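Local coordinates for Non-structural protein 3 (PDB 6LN0) that probably processes the viral replicase polyprotein with its papain-like cysteine protease domain, which follows a macro domain of the kind that binds ADP-ribose, at residues Leu211-Glu215 against Glu216-Gln220; Leu224-Asn227 against Leu228-Cys232; Thr185-Gly188 against Val189-Asn193; Glu203-Pro206 against Gly207-Tyr210; Leu194-Gly197 against Glu198-Val201. All coordinates share one frame; numbering follows the deposited sequence.

Contact 1 (Leu211-Glu215 against Glu216-Gln220); sequences LEVTE and EVQNQ
The N-cap of helix 215-223 forms where strand 209-212 runs out, and Thr214 makes it by accepting a bond from Val217. Thr214 OG1 lies between the backbone N and the carbonyl carbon (chi1 67°), which swings the hydroxyl over the first turn. There it receives Val217 N at 3.2 Å in a nearly straight bond, with 161° at the hydrogen. Threonine suits the place because its short side chain brings an oxygen back to an N-H that has no helical carbonyl before it. The regular ladder begins at once: Gln218 N bonds to Thr214 O over 3.3 Å, and Asn219 N bonds to Glu215 O over 3.0 Å.

Val217 is the apolar centre of the turn. Its CG2 branch meets Glu212 O at 3.5 Å, while CG1 reaches Leu211 CD2 and Val213 CG1, each at 4.2 Å. A beta-branched valine thus fills the angle between the end of the strand and the start of the helix, with Tyr231 of the next helix also against it. The chain bends here through an inverse gamma turn centred on Val213, closed by a weak bond from Thr214 N to Glu212 O. Gln218 crosses Val213 at about a right angle, its CG lying 3.9 Å from Val213 CG1. Glu215 and Glu216 turn their carboxylates outward at the helix start, where negative charge would probably suit the helix dipole. A threonine accepting from the N-H three residues on is a standard N-cap, here at the step from strand 209-212 to helix 215-223.

Contact 2 (Leu224-Asn227 against Leu228-Cys232); sequences LDLN and LQQYC
Asn227 passes the chain into helix 228-237, its carbonyl O taking the first full-turn bond from Tyr231 N at 2.8 Å, just after Asp225 has ended the preceding helix with a positive phi in a Schellman motif. Two side-chain bonds run in opposite senses across the start of the new helix. Asn227 OD1 accepts Gln230 N at 3.0 Å in an almost perfectly straight bond (175°), because Asn227 CG sits between the backbone N and the carbonyl carbon (chi1 62°), which folds the amide over the first turn. In return Gln230 reaches back with an extended chain, and its OE1 takes Asn227 N at 3.1 Å on a lone pair, in the plane of its own amide. This is a capping box: each residue satisfies the other's backbone N-H. The two side chains cross at about a right angle with their amide planes 34° apart, and Gln230 is fixed further by a bond from its NE2 to Asn304.

The apolar side of the link is leucine. Leu226 packs its CB on Gln230 CB at 3.7 Å, and Leu226 CD1 sits at the edge of the Tyr231 ring, 4.1 Å from Tyr231 CD1. Leu224 CD1 comes to the same ring edge at 4.3 Å from Tyr231 CE1. Branched leucines suit the packing between helices, where Leu226 also touches Ala301 and Ser302 of helix 293-302 and Tyr231 leans on Val217, Gln220 and Ala221 of helix 215-223. Leu224 O accepts a bond from Trp298 NE1.

Contact 3 (Thr185-Gly188 against Val189-Asn193); sequences TPQG and VLEAN
Val189 and Thr185 meet through the first full-turn bond of helix 186-192: Val189 N bonds to Thr185 O over 2.8 Å. Two residues on, Glu191 N bonds to Gln187 O at 3.1 Å, and Leu190 N adds a weak bond to the same oxygen. Ala192 N reaches Gly188 O at 2.8 Å, but the angle is so bent that this bond too is weak. Over the ladder lie the side chains. Val189 CG2, beside its own backbone N, rests 3.6 Å from Thr185 O. Gln187 and Glu191 lie one turn apart on the outer side, the amide Gln187 NE2 at 3.8 Å from the methylene Glu191 CG, with amide and carboxylate planes turned 52° from each other.

What sets the first turn is the N-cap. Thr185 OG1 accepts Gly188 N at 3.0 Å in a straight bond (165°), and Pro186, which has no N-H to satisfy, fits the first helical position. Outward from the helix, Val189 packs on Leu184 and Pro204, and Ala192 also on Leu184; a branched and a very small residue let the helix lie close to strand 180-184. Asn193, at a positive phi that asparagine adopts readily, ends the helix. The chemistry implies a short amphipathic helix held mainly by its own backbone and cap, with the Gln187-Glu191 pair adding the contact of an amide with a methylene.

Contact 4 (Glu203-Pro206 against Gly207-Tyr210); sequences EPKP and GQIY
A type II beta turn from Lys205 to Gln208 leads into strand 209-212, and the tyrosine of that strand reaches back to the arm before the turn. In this part of the protease the four-stranded mixed sheet is consistent with a ubiquitin-like beta-grasp domain. Tyr210 OH accepts Lys205 N at 2.8 Å, with 147° at the hydrogen, so a buried tyrosine supplies an acceptor for a main-chain N-H. CG of Tyr210 stands opposite its carbonyl carbon (chi1 -68°), directing the ring toward the arm. Pro204 lies obliquely to that ring: its CB is close to Tyr210 CE2, at 3.3 Å, while its CA is 3.3 Å from the hydroxyl OH. The rigid, puckered proline, which has no N-H of its own, gives the phenol an apolar surface.

Pro206 and Gly207 fill the two corners. Proline fits the first, with its fixed phi, and glycine the second, where phi is +82° and a CB would run into Pro206 O. Gln208 stretches its chain along Tyr210 and makes a weak bond from NE2 to Asp196 OD1; its CG lies 3.6 Å above one face of the Tyr210 ring, offset toward the rim.

Contact 5 (Leu194-Gly197 against Glu198-Val201); sequences LFDG and EDFV
Two backbone bonds tie Leu194-Gly197 to Glu198-Val201: Val201 N gives to Leu194 O at 2.8 Å, and Asp196 N to Asp199 O at 2.9 Å. Between them Phe195 and Phe200 form a single antiparallel bridge of the non-hydrogen-bonded kind, and Phe200 CA adds a CA-H...O contact to Leu194 O at 3.1 Å. The reversal itself passes through Gly197, whose phi of 97° would press a CB against the preceding carbonyl.

The aromatic contact is a T-shaped stack. With CG set opposite the backbone N, Phe195 turns its edge toward the face of Phe200, the planes at 69° and the centroids 5.0 Å apart. Phe195 CD1 stands 3.7 Å above the middle of the Phe200 ring. This small hairpin-like turn carries the edge strand 194-195 of a four-stranded sheet consistent with the beta-grasp fold, beside strand 209-212. Both phenylalanines touch Leu228 and Val213, consistent with apolar rings at these places, although Phe200 is exposed.

Among apolar contacts, Val201 CG2 packs on the methylene CB of Asp196 at 3.5 Å, and Leu194 packs toward Val170, Tyr210 and Pro204.

The charged pair is the polar part of the turn. Asp196 and Asp199 run side by side, carboxylate planes nearly parallel, with Asp196 OD2 and Asp199 OD1 3.7 Å apart. Such proximity may raise the proton affinity of one of them somewhat.

Overall arrangement
All five contacts follow one another along the chain, in the order 3, 5, 4, 1, 2. Contacts 4 and 5 share neighbouring strands of the small sheet; contact 1 leaves it from strand 209-212, and contact 2 joins the two helices that follow. Contact 4 is a surface contact, whereas the others are partly buried, with valine, leucine or aromatic groups turned inward. Three use a capping residue, threonine in contacts 1 and 3 and asparagine in contact 2, where a glutamine answers it. Contacts 4 and 5 are turns, relying instead on glycine and tyrosine or phenylalanine rings. A probable hydrogen bond between Leu211 O and Phe195 N joins contact 1 to contact 5.

Contact 1 (Leu211-Glu215 against Glu216-Gln220)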
loop_
_atom_site.group_PDB
_atom_site.type_symbol
_atom_site.label_atom_id
_atom_site.label_comp_id
_atom_site.label_asym_id
_atom_site.label_seq_id
_atom_site.Cartn_x
_atom_site.Cartn_y
_atom_site.Cartn_z
ATOM N N LEU A 211 0.717 0.248 -3.407
ATOM C CA LEU A 211 -0.321 -0.683 -3.824
ATOM C C LEU A 211 -1.549 -0.439 -2.950
ATOM O O LEU A 211 -1.467 -0.496 -1.718
ATOM C CB LEU A 211 0.168 -2.129 -3.703
ATOM C CG LEU A 211 -0.735 -3.233 -4.270
ATOM C CD1 LEU A 211 -0.931 -3.090 -5.786
ATOM C CD2 LEU A 211 -0.177 -4.603 -3.948
ATOM N N GLU A 212 -2.670 -0.128 -3.583
ATOM C CA GLU A 212 -3.948 -0.048 -2.895
ATOM C C GLU A 212 -4.521 -1.449 -2.836
ATOM O O GLU A 212 -4.992 -1.980 -3.841
ATOM C CB GLU A 212 -4.884 0.897 -3.630
ATOM C CG GLU A 212 -6.348 0.754 -3.230
ATOM C CD GLU A 212 -7.082 2.085 -3.267
ATOM O OE1 GLU A 212 -6.441 3.089 -3.676
ATOM O OE2 GLU A 212 -8.285 2.121 -2.876
ATOM N N VAL A 213 -4.464 -2.074 -1.676
ATOM C CA VAL A 213 -4.861 -3.473 -1.606
ATOM C C VAL A 213 -6.377 -3.564 -1.485
ATOM O O VAL A 213 -6.931 -3.565 -0.382
ATOM C CB VAL A 213 -4.127 -4.187 -0.461
ATOM C CG1 VAL A 213 -4.595 -5.643 -0.324
ATOM C CG2 VAL A 213 -2.623 -4.113 -0.700
ATOM N N THR A 214 -7.059 -3.599 -2.627
ATOM C CA THR A 214 -8.498 -3.786 -2.632
ATOM C C THR A 214 -8.786 -5.259 -2.392
ATOM O O THR A 214 -7.883 -6.050 -2.116
ATOM C CB THR A 214 -9.109 -3.320 -3.943
ATOM O OG1 THR A 214 -8.678 -4.183 -5.004
ATOM C CG2 THR A 214 -8.737 -1.885 -4.225
ATOM N N GLU A 215 -10.048 -5.658 -2.492
ATOM C CA GLU A 215 -10.332 -7.082 -2.370
ATOM C C GLU A 215 -10.118 -7.805 -3.691
ATOM O O GLU A 215 -9.878 -9.015 -3.692
ATOM C CB GLU A 215 -11.758 -7.313 -1.838
ATOM C CG GLU A 215 -11.842 -7.387 -0.292
ATOM C CD GLU A 215 -11.730 -8.818 0.276
ATOM O OE1 GLU A 215 -11.073 -9.012 1.329
ATOM O OE2 GLU A 215 -12.310 -9.753 -0.325
ATOM N N GLU A 216 -10.176 -7.075 -4.807
ATOM C CA GLU A 216 -9.764 -7.636 -6.089
ATOM C C GLU A 216 -8.266 -7.950 -6.103
ATOM O O GLU A 216 -7.841 -8.965 -6.676
ATOM C CB GLU A 216 -10.125 -6.666 -7.205
ATOM C CG GLU A 216 -10.211 -7.319 -8.569
ATOM C CD GLU A 216 -10.240 -6.299 -9.701
ATOM O OE1 GLU A 216 -9.396 -5.366 -9.699
ATOM O OE2 GLU A 216 -11.114 -6.426 -10.591
ATOM N N VAL A 217 -7.450 -7.090 -5.479
ATOM C CA VAL A 217 -6.032 -7.396 -5.332
ATOM C C VAL A 217 -5.845 -8.668 -4.511
ATOM O O VAL A 217 -5.093 -9.568 -4.899
ATOM C CB VAL A 217 -5.273 -6.216 -4.707
ATOM C CG1 VAL A 217 -3.850 -6.655 -4.336
ATOM C CG2 VAL A 217 -5.258 -5.007 -5.656
ATOM N N GLN A 218 -6.525 -8.768 -3.364
ATOM C CA GLN A 218 -6.344 -9.957 -2.545
ATOM C C GLN A 218 -6.736 -11.199 -3.317
ATOM O O GLN A 218 -6.024 -12.205 -3.277
ATOM C CB GLN A 218 -7.135 -9.863 -1.249
ATOM C CG GLN A 218 -6.390 -9.125 -0.169
ATOM C CD GLN A 218 -7.277 -8.131 0.553
ATOM O OE1 GLN A 218 -8.353 -7.759 0.061
ATOM N NE2 GLN A 218 -6.822 -7.669 1.717
ATOM N N ASN A 219 -7.816 -11.131 -4.094
ATOM C CA ASN A 219 -8.231 -12.336 -4.806
ATOM C C ASN A 219 -7.241 -12.705 -5.906
ATOM O O ASN A 219 -7.015 -13.897 -6.160
ATOM C CB ASN A 219 -9.637 -12.174 -5.374
ATOM C CG ASN A 219 -10.704 -12.236 -4.288
ATOM O OD1 ASN A 219 -11.524 -13.149 -4.284
ATOM N ND2 ASN A 219 -10.681 -11.281 -3.351
ATOM N N GLN A 220 -6.632 -11.702 -6.553
ATOM C CA GLN A 220 -5.661 -11.956 -7.614
ATOM C C GLN A 220 -4.408 -12.632 -7.057
ATOM O O GLN A 220 -3.964 -13.657 -7.582
ATOM C CB GLN A 220 -5.301 -10.652 -8.329
ATOM C CG GLN A 220 -6.316 -10.183 -9.376
ATOM C CD GLN A 220 -6.168 -10.902 -10.704
ATOM O OE1 GLN A 220 -6.842 -11.900 -10.957
ATOM N NE2 GLN A 220 -5.271 -10.405 -11.561
#

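Contact 2 (Leu224-Asn227 against Leu228-Cys232)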
loop_
_atom_site.group_PDB
_atom_site.type_symbol
_atom_site.label_atom_id
_atom_site.label_comp_id
_atom_site.label_asym_id
_atom_site.label_seq_id
_atom_site.Cartn_x
_atom_site.Cartn_y
_atom_site.Cartn_z
ATOM N N LEU A 224 -3.039 -16.666 -7.739
ATOM C CA LEU A 224 -1.670 -16.914 -8.173
ATOM C C LEU A 224 -0.805 -17.540 -7.089
ATOM O O LEU A 224 0.376 -17.794 -7.340
ATOM C CB LEU A 224 -1.018 -15.602 -8.637
ATOM C CG LEU A 224 -1.511 -15.045 -9.970
ATOM C CD1 LEU A 224 -0.735 -13.796 -10.376
ATOM C CD2 LEU A 224 -1.417 -16.095 -11.050
ATOM N N ASP A 225 -1.359 -17.758 -5.889
ATOM C CA ASP A 225 -0.645 -18.364 -4.763
ATOM C C ASP A 225 0.478 -17.471 -4.254
ATOM O O ASP A 225 1.549 -17.957 -3.889
ATOM C CB ASP A 225 -0.079 -19.737 -5.125
ATOM C CG ASP A 225 -0.955 -20.854 -4.687
ATOM O OD1 ASP A 225 -2.071 -20.552 -4.210
ATOM O OD2 ASP A 225 -0.530 -22.032 -4.826
ATOM N N LEU A 226 0.259 -16.168 -4.236
ATOM C CA LEU A 226 1.278 -15.257 -3.742
ATOM C C LEU A 226 0.741 -14.491 -2.549
ATOM O O LEU A 226 -0.428 -14.103 -2.528
ATOM C CB LEU A 226 1.730 -14.273 -4.827
ATOM C CG LEU A 226 1.982 -14.787 -6.242
ATOM C CD1 LEU A 226 2.299 -13.608 -7.148
ATOM C CD2 LEU A 226 3.098 -15.833 -6.286
ATOM N N ASN A 227 1.595 -14.267 -1.556
ATOM C CA ASN A 227 1.307 -13.205 -0.605
ATOM C C ASN A 227 1.567 -11.856 -1.270
ATOM O O ASN A 227 1.900 -11.775 -2.457
ATOM C CB ASN A 227 2.125 -13.377 0.674
ATOM C CG ASN A 227 3.629 -13.300 0.450
ATOM O OD1 ASN A 227 4.147 -12.359 -0.158
ATOM N ND2 ASN A 227 4.344 -14.268 1.011
ATOM N N LEU A 228 1.442 -10.779 -0.495
ATOM C CA LEU A 228 1.414 -9.447 -1.093
ATOM C C LEU A 228 2.802 -8.963 -1.481
ATOM O O LEU A 228 2.945 -8.252 -2.483
ATOM C CB LEU A 228 0.763 -8.449 -0.137
ATOM C CG LEU A 228 -0.734 -8.659 0.088
ATOM C CD1 LEU A 228 -1.340 -7.468 0.815
ATOM C CD2 LEU A 228 -1.449 -8.902 -1.220
ATOM N N GLN A 229 3.820 -9.272 -0.670
ATOM C CA GLN A 229 5.195 -9.023 -1.083
ATOM C C GLN A 229 5.449 -9.639 -2.453
ATOM O O GLN A 229 5.894 -8.963 -3.390
ATOM C CB GLN A 229 6.176 -9.607 -0.064
ATOM C CG GLN A 229 6.288 -8.853 1.233
ATOM C CD GLN A 229 5.375 -9.406 2.321
ATOM O OE1 GLN A 229 4.186 -9.680 2.086
ATOM N NE2 GLN A 229 5.927 -9.574 3.522
ATOM N N GLN A 230 5.138 -10.929 -2.589
ATOM C CA GLN A 230 5.325 -11.598 -3.860
ATOM C C GLN A 230 4.475 -10.958 -4.941
ATOM O O GLN A 230 4.916 -10.818 -6.086
ATOM C CB GLN A 230 4.999 -13.081 -3.721
ATOM C CG GLN A 230 5.831 -13.771 -2.671
ATOM C CD GLN A 230 5.492 -15.233 -2.556
ATOM O OE1 GLN A 230 4.369 -15.590 -2.203
ATOM N NE2 GLN A 230 6.459 -16.096 -2.872
ATOM N N TYR A 231 3.256 -10.558 -4.602
ATOM C CA TYR A 231 2.376 -10.040 -5.638
ATOM C C TYR A 231 2.925 -8.738 -6.206
ATOM O O TYR A 231 2.861 -8.501 -7.413
ATOM C CB TYR A 231 0.963 -9.846 -5.081
ATOM C CG TYR A 231 -0.041 -9.540 -6.153
ATOM C CD1 TYR A 231 -0.354 -10.477 -7.115
ATOM C CD2 TYR A 231 -0.638 -8.300 -6.227
ATOM C CE1 TYR A 231 -1.250 -10.186 -8.112
ATOM C CE2 TYR A 231 -1.536 -8.003 -7.220
ATOM C CZ TYR A 231 -1.851 -8.937 -8.144
ATOM O OH TYR A 231 -2.754 -8.619 -9.130
ATOM N N CYS A 232 3.485 -7.891 -5.344
ATOM C CA CYS A 232 4.119 -6.663 -5.802
ATOM C C CYS A 232 5.259 -6.974 -6.741
ATOM O O CYS A 232 5.347 -6.399 -7.841
ATOM C CB CYS A 232 4.638 -5.871 -4.606
ATOM S SG CYS A 232 3.404 -4.947 -3.741
#

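Contact 3 (Thr185-Gly188 against Val189-Asn193)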
loop_
_atom_site.group_PDB
_atom_site.type_symbol
_atom_site.label_atom_id
_atom_site.label_comp_id
_atom_site.label_asym_id
_atom_site.label_seq_id
_atom_site.Cartn_x
_atom_site.Cartn_y
_atom_site.Cartn_z
ATOM N N THR A 185 -8.056 11.667 3.309
ATOM C CA THR A 185 -8.099 12.056 4.710
ATOM C C THR A 185 -7.376 11.000 5.536
ATOM O O THR A 185 -7.261 9.847 5.115
ATOM C CB THR A 185 -9.544 12.212 5.198
ATOM O OG1 THR A 185 -10.038 10.959 5.689
ATOM C CG2 THR A 185 -10.452 12.691 4.085
ATOM N N PRO A 186 -6.873 11.364 6.724
ATOM C CA PRO A 186 -6.204 10.358 7.563
ATOM C C PRO A 186 -7.078 9.127 7.765
ATOM O O PRO A 186 -6.566 8.035 8.028
ATOM C CB PRO A 186 -5.945 11.111 8.872
ATOM C CG PRO A 186 -5.830 12.560 8.448
ATOM C CD PRO A 186 -6.811 12.718 7.313
ATOM N N GLN A 187 -8.397 9.278 7.607
ATOM C CA GLN A 187 -9.270 8.109 7.606
ATOM C C GLN A 187 -9.188 7.360 6.283
ATOM O O GLN A 187 -9.055 6.131 6.265
ATOM C CB GLN A 187 -10.715 8.509 7.888
ATOM C CG GLN A 187 -11.688 7.322 7.855
ATOM C CD GLN A 187 -11.381 6.276 8.924
ATOM O OE1 GLN A 187 -10.646 6.541 9.881
ATOM N NE2 GLN A 187 -11.945 5.077 8.762
ATOM N N GLY A 188 -9.285 8.082 5.160
ATOM C CA GLY A 188 -9.200 7.437 3.861
ATOM C C GLY A 188 -7.899 6.684 3.657
ATOM O O GLY A 188 -7.877 5.648 2.982
ATOM N N VAL A 189 -6.806 7.181 4.253
ATOM C CA VAL A 189 -5.505 6.532 4.121
ATOM C C VAL A 189 -5.563 5.104 4.649
ATOM O O VAL A 189 -5.072 4.167 4.004
ATOM C CB VAL A 189 -4.420 7.361 4.836
ATOM C CG1 VAL A 189 -3.168 6.530 5.046
ATOM C CG2 VAL A 189 -4.104 8.618 4.038
ATOM N N LEU A 190 -6.184 4.907 5.813
ATOM C CA LEU A 190 -6.300 3.558 6.350
ATOM C C LEU A 190 -7.345 2.743 5.601
ATOM O O LEU A 190 -7.211 1.519 5.479
ATOM C CB LEU A 190 -6.619 3.611 7.844
ATOM C CG LEU A 190 -6.818 2.234 8.482
ATOM C CD1 LEU A 190 -5.570 1.799 9.252
ATOM C CD2 LEU A 190 -8.054 2.231 9.372
ATOM N N GLU A 191 -8.389 3.387 5.094
ATOM C CA GLU A 191 -9.315 2.671 4.223
ATOM C C GLU A 191 -8.660 2.249 2.914
ATOM O O GLU A 191 -9.139 1.320 2.254
ATOM C CB GLU A 191 -10.523 3.545 3.903
ATOM C CG GLU A 191 -11.137 4.262 5.116
ATOM C CD GLU A 191 -12.630 4.505 4.966
ATOM O OE1 GLU A 191 -13.421 3.615 5.351
ATOM O OE2 GLU A 191 -13.005 5.595 4.469
ATOM N N ALA A 192 -7.570 2.912 2.530
ATOM C CA ALA A 192 -6.941 2.643 1.249
ATOM C C ALA A 192 -6.130 1.359 1.265
ATOM O O ALA A 192 -5.921 0.771 0.205
ATOM C CB ALA A 192 -6.056 3.819 0.856
ATOM N N ASN A 193 -5.688 0.908 2.441
ATOM C CA ASN A 193 -4.840 -0.264 2.572
ATOM C C ASN A 193 -3.544 -0.074 1.791
ATOM O O ASN A 193 -3.146 -0.915 0.991
ATOM C CB ASN A 193 -5.571 -1.523 2.111
ATOM C CG ASN A 193 -6.459 -2.086 3.164
ATOM O OD1 ASN A 193 -6.049 -2.229 4.312
ATOM N ND2 ASN A 193 -7.691 -2.411 2.791
#

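Contact 4 (Glu203-Pro206 against Gly207-Tyr210)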
loop_
_atom_site.group_PDB
_atom_site.type_symbol
_atom_site.label_atom_id
_atom_site.label_comp_id
_atom_site.label_asym_id
_atom_site.label_seq_id
_atom_site.Cartn_x
_atom_site.Cartn_y
_atom_site.Cartn_z
ATOM N N GLU A 203 1.276 6.478 7.020
ATOM C CA GLU A 203 1.611 7.801 6.497
ATOM C C GLU A 203 2.493 7.656 5.270
ATOM O O GLU A 203 3.724 7.495 5.386
ATOM C CB GLU A 203 2.249 8.715 7.537
ATOM C CG GLU A 203 3.363 8.164 8.374
ATOM C CD GLU A 203 3.501 8.934 9.676
ATOM O OE1 GLU A 203 2.496 9.542 10.124
ATOM O OE2 GLU A 203 4.617 8.953 10.238
ATOM N N PRO A 204 1.900 7.725 4.086
ATOM C CA PRO A 204 2.676 7.654 2.843
ATOM C C PRO A 204 3.618 8.839 2.680
ATOM O O PRO A 204 3.254 9.982 2.962
ATOM C CB PRO A 204 1.587 7.668 1.760
ATOM C CG PRO A 204 0.415 8.360 2.416
ATOM C CD PRO A 204 0.455 7.869 3.834
ATOM N N LYS A 205 4.828 8.556 2.206
ATOM C CA LYS A 205 5.729 9.616 1.786
ATOM C C LYS A 205 5.270 10.186 0.443
ATOM O O LYS A 205 4.663 9.477 -0.362
ATOM C CB LYS A 205 7.156 9.091 1.666
ATOM C CG LYS A 205 7.778 8.672 2.980
ATOM C CD LYS A 205 8.719 7.490 2.754
ATOM C CE LYS A 205 9.616 7.229 3.955
ATOM N NZ LYS A 205 11.043 7.551 3.659
ATOM N N PRO A 206 5.530 11.466 0.178
ATOM C CA PRO A 206 5.048 12.059 -1.079
ATOM C C PRO A 206 5.802 11.537 -2.303
ATOM O O PRO A 206 6.991 11.198 -2.253
ATOM C CB PRO A 206 5.274 13.565 -0.878
ATOM C CG PRO A 206 6.300 13.666 0.200
ATOM C CD PRO A 206 6.124 12.468 1.082
ATOM N N GLY A 207 5.078 11.467 -3.424
ATOM C CA GLY A 207 5.638 11.046 -4.686
ATOM C C GLY A 207 5.732 9.552 -4.885
ATOM O O GLY A 207 5.848 9.098 -6.035
ATOM N N GLN A 208 5.676 8.775 -3.811
ATOM C CA GLN A 208 5.891 7.346 -3.867
ATOM C C GLN A 208 4.586 6.633 -4.203
ATOM O O GLN A 208 3.497 7.056 -3.800
ATOM C CB GLN A 208 6.459 6.859 -2.535
ATOM C CG GLN A 208 6.421 5.357 -2.321
ATOM C CD GLN A 208 7.201 4.936 -1.091
ATOM O OE1 GLN A 208 8.043 5.689 -0.591
ATOM N NE2 GLN A 208 6.942 3.717 -0.606
ATOM N N ILE A 209 4.700 5.551 -4.967
ATOM C CA ILE A 209 3.543 4.809 -5.433
ATOM C C ILE A 209 3.305 3.636 -4.500
ATOM O O ILE A 209 4.239 2.898 -4.170
ATOM C CB ILE A 209 3.739 4.331 -6.871
ATOM C CG1 ILE A 209 4.049 5.513 -7.782
ATOM C CG2 ILE A 209 2.524 3.579 -7.331
ATOM C CD1 ILE A 209 4.242 5.076 -9.220
ATOM N N TYR A 210 2.060 3.461 -4.076
ATOM C CA TYR A 210 1.689 2.433 -3.125
ATOM C C TYR A 210 0.660 1.519 -3.768
ATOM O O TYR A 210 -0.158 1.952 -4.590
ATOM C CB TYR A 210 1.113 3.039 -1.824
ATOM C CG TYR A 210 2.118 3.801 -1.002
ATOM C CD1 TYR A 210 2.905 3.147 -0.064
ATOM C CD2 TYR A 210 2.284 5.174 -1.163
ATOM C CE1 TYR A 210 3.829 3.833 0.683
ATOM C CE2 TYR A 210 3.206 5.862 -0.429
ATOM C CZ TYR A 210 3.971 5.192 0.504
ATOM O OH TYR A 210 4.904 5.876 1.253
#

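Contact 5 (Leu194-Gly197 against Glu198-Val201)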
loop_
_atom_site.group_PDB
_atom_site.type_symbol
_atom_site.label_atom_id
_atom_site.label_comp_id
_atom_site.label_asym_id
_atom_site.label_seq_id
_atom_site.Cartn_x
_atom_site.Cartn_y
_atom_site.Cartn_z
ATOM N N LEU A 194 -2.894 1.060 2.008
ATOM C CA LEU A 194 -1.667 1.333 1.281
ATOM C C LEU A 194 -0.611 0.315 1.658
ATOM O O LEU A 194 -0.363 0.077 2.843
ATOM C CB LEU A 194 -1.179 2.751 1.566
ATOM C CG LEU A 194 -2.271 3.723 1.143
ATOM C CD1 LEU A 194 -1.771 5.142 1.183
ATOM C CD2 LEU A 194 -2.765 3.330 -0.248
ATOM N N PHE A 195 0.001 -0.290 0.635
ATOM C CA PHE A 195 1.005 -1.333 0.797
ATOM C C PHE A 195 2.325 -0.902 0.164
ATOM O O PHE A 195 2.369 -0.491 -1.000
ATOM C CB PHE A 195 0.516 -2.652 0.196
ATOM C CG PHE A 195 1.313 -3.836 0.622
ATOM C CD1 PHE A 195 1.209 -4.331 1.909
ATOM C CD2 PHE A 195 2.181 -4.460 -0.263
ATOM C CE1 PHE A 195 1.956 -5.429 2.307
ATOM C CE2 PHE A 195 2.926 -5.567 0.126
ATOM C CZ PHE A 195 2.818 -6.042 1.410
ATOM N N ASP A 196 3.389 -1.018 0.945
ATOM C CA ASP A 196 4.756 -0.589 0.692
ATOM C C ASP A 196 5.544 -1.534 -0.210
ATOM O O ASP A 196 6.638 -1.175 -0.663
ATOM C CB ASP A 196 5.455 -0.510 2.051
ATOM C CG ASP A 196 6.719 0.261 2.015
ATOM O OD1 ASP A 196 6.738 1.332 1.362
ATOM O OD2 ASP A 196 7.687 -0.196 2.664
ATOM N N GLY A 197 5.035 -2.732 -0.467
ATOM C CA GLY A 197 5.838 -3.820 -0.961
ATOM C C GLY A 197 6.301 -4.770 0.126
ATOM O O GLY A 197 6.593 -5.935 -0.170
ATOM N N GLU A 198 6.357 -4.302 1.375
ATOM C CA GLU A 198 6.677 -5.117 2.541
ATOM C C GLU A 198 5.578 -5.115 3.595
ATOM O O GLU A 198 5.306 -6.152 4.203
ATOM C CB GLU A 198 7.988 -4.628 3.174
ATOM C CG GLU A 198 9.005 -5.738 3.479
ATOM C CD GLU A 198 9.626 -6.368 2.215
ATOM O OE1 GLU A 198 9.296 -7.543 1.896
ATOM O OE2 GLU A 198 10.457 -5.692 1.554
ATOM N N ASP A 199 4.916 -3.983 3.802
ATOM C CA ASP A 199 3.995 -3.811 4.918
ATOM C C ASP A 199 3.062 -2.652 4.605
ATOM O O ASP A 199 3.349 -1.823 3.737
ATOM C CB ASP A 199 4.773 -3.559 6.212
ATOM C CG ASP A 199 5.967 -2.645 5.988
ATOM O OD1 ASP A 199 5.754 -1.503 5.515
ATOM O OD2 ASP A 199 7.115 -3.074 6.257
ATOM N N PHE A 200 1.943 -2.591 5.327
ATOM C CA PHE A 200 0.987 -1.511 5.113
ATOM C C PHE A 200 1.514 -0.214 5.708
ATOM O O PHE A 200 2.321 -0.230 6.639
ATOM C CB PHE A 200 -0.369 -1.874 5.701
ATOM C CG PHE A 200 -1.029 -3.047 5.011
ATOM C CD1 PHE A 200 -1.769 -2.863 3.856
ATOM C CD2 PHE A 200 -0.883 -4.331 5.502
ATOM C CE1 PHE A 200 -2.372 -3.932 3.228
ATOM C CE2 PHE A 200 -1.483 -5.398 4.875
ATOM C CZ PHE A 200 -2.233 -5.195 3.738
ATOM N N VAL A 201 1.075 0.916 5.137
ATOM C CA VAL A 201 1.650 2.230 5.430
ATOM C C VAL A 201 0.534 3.185 5.836
ATOM O O VAL A 201 -0.430 3.383 5.089
ATOM C CB VAL A 201 2.425 2.803 4.228
ATOM C CG1 VAL A 201 2.986 4.173 4.553
ATOM C CG2 VAL A 201 3.541 1.874 3.808
#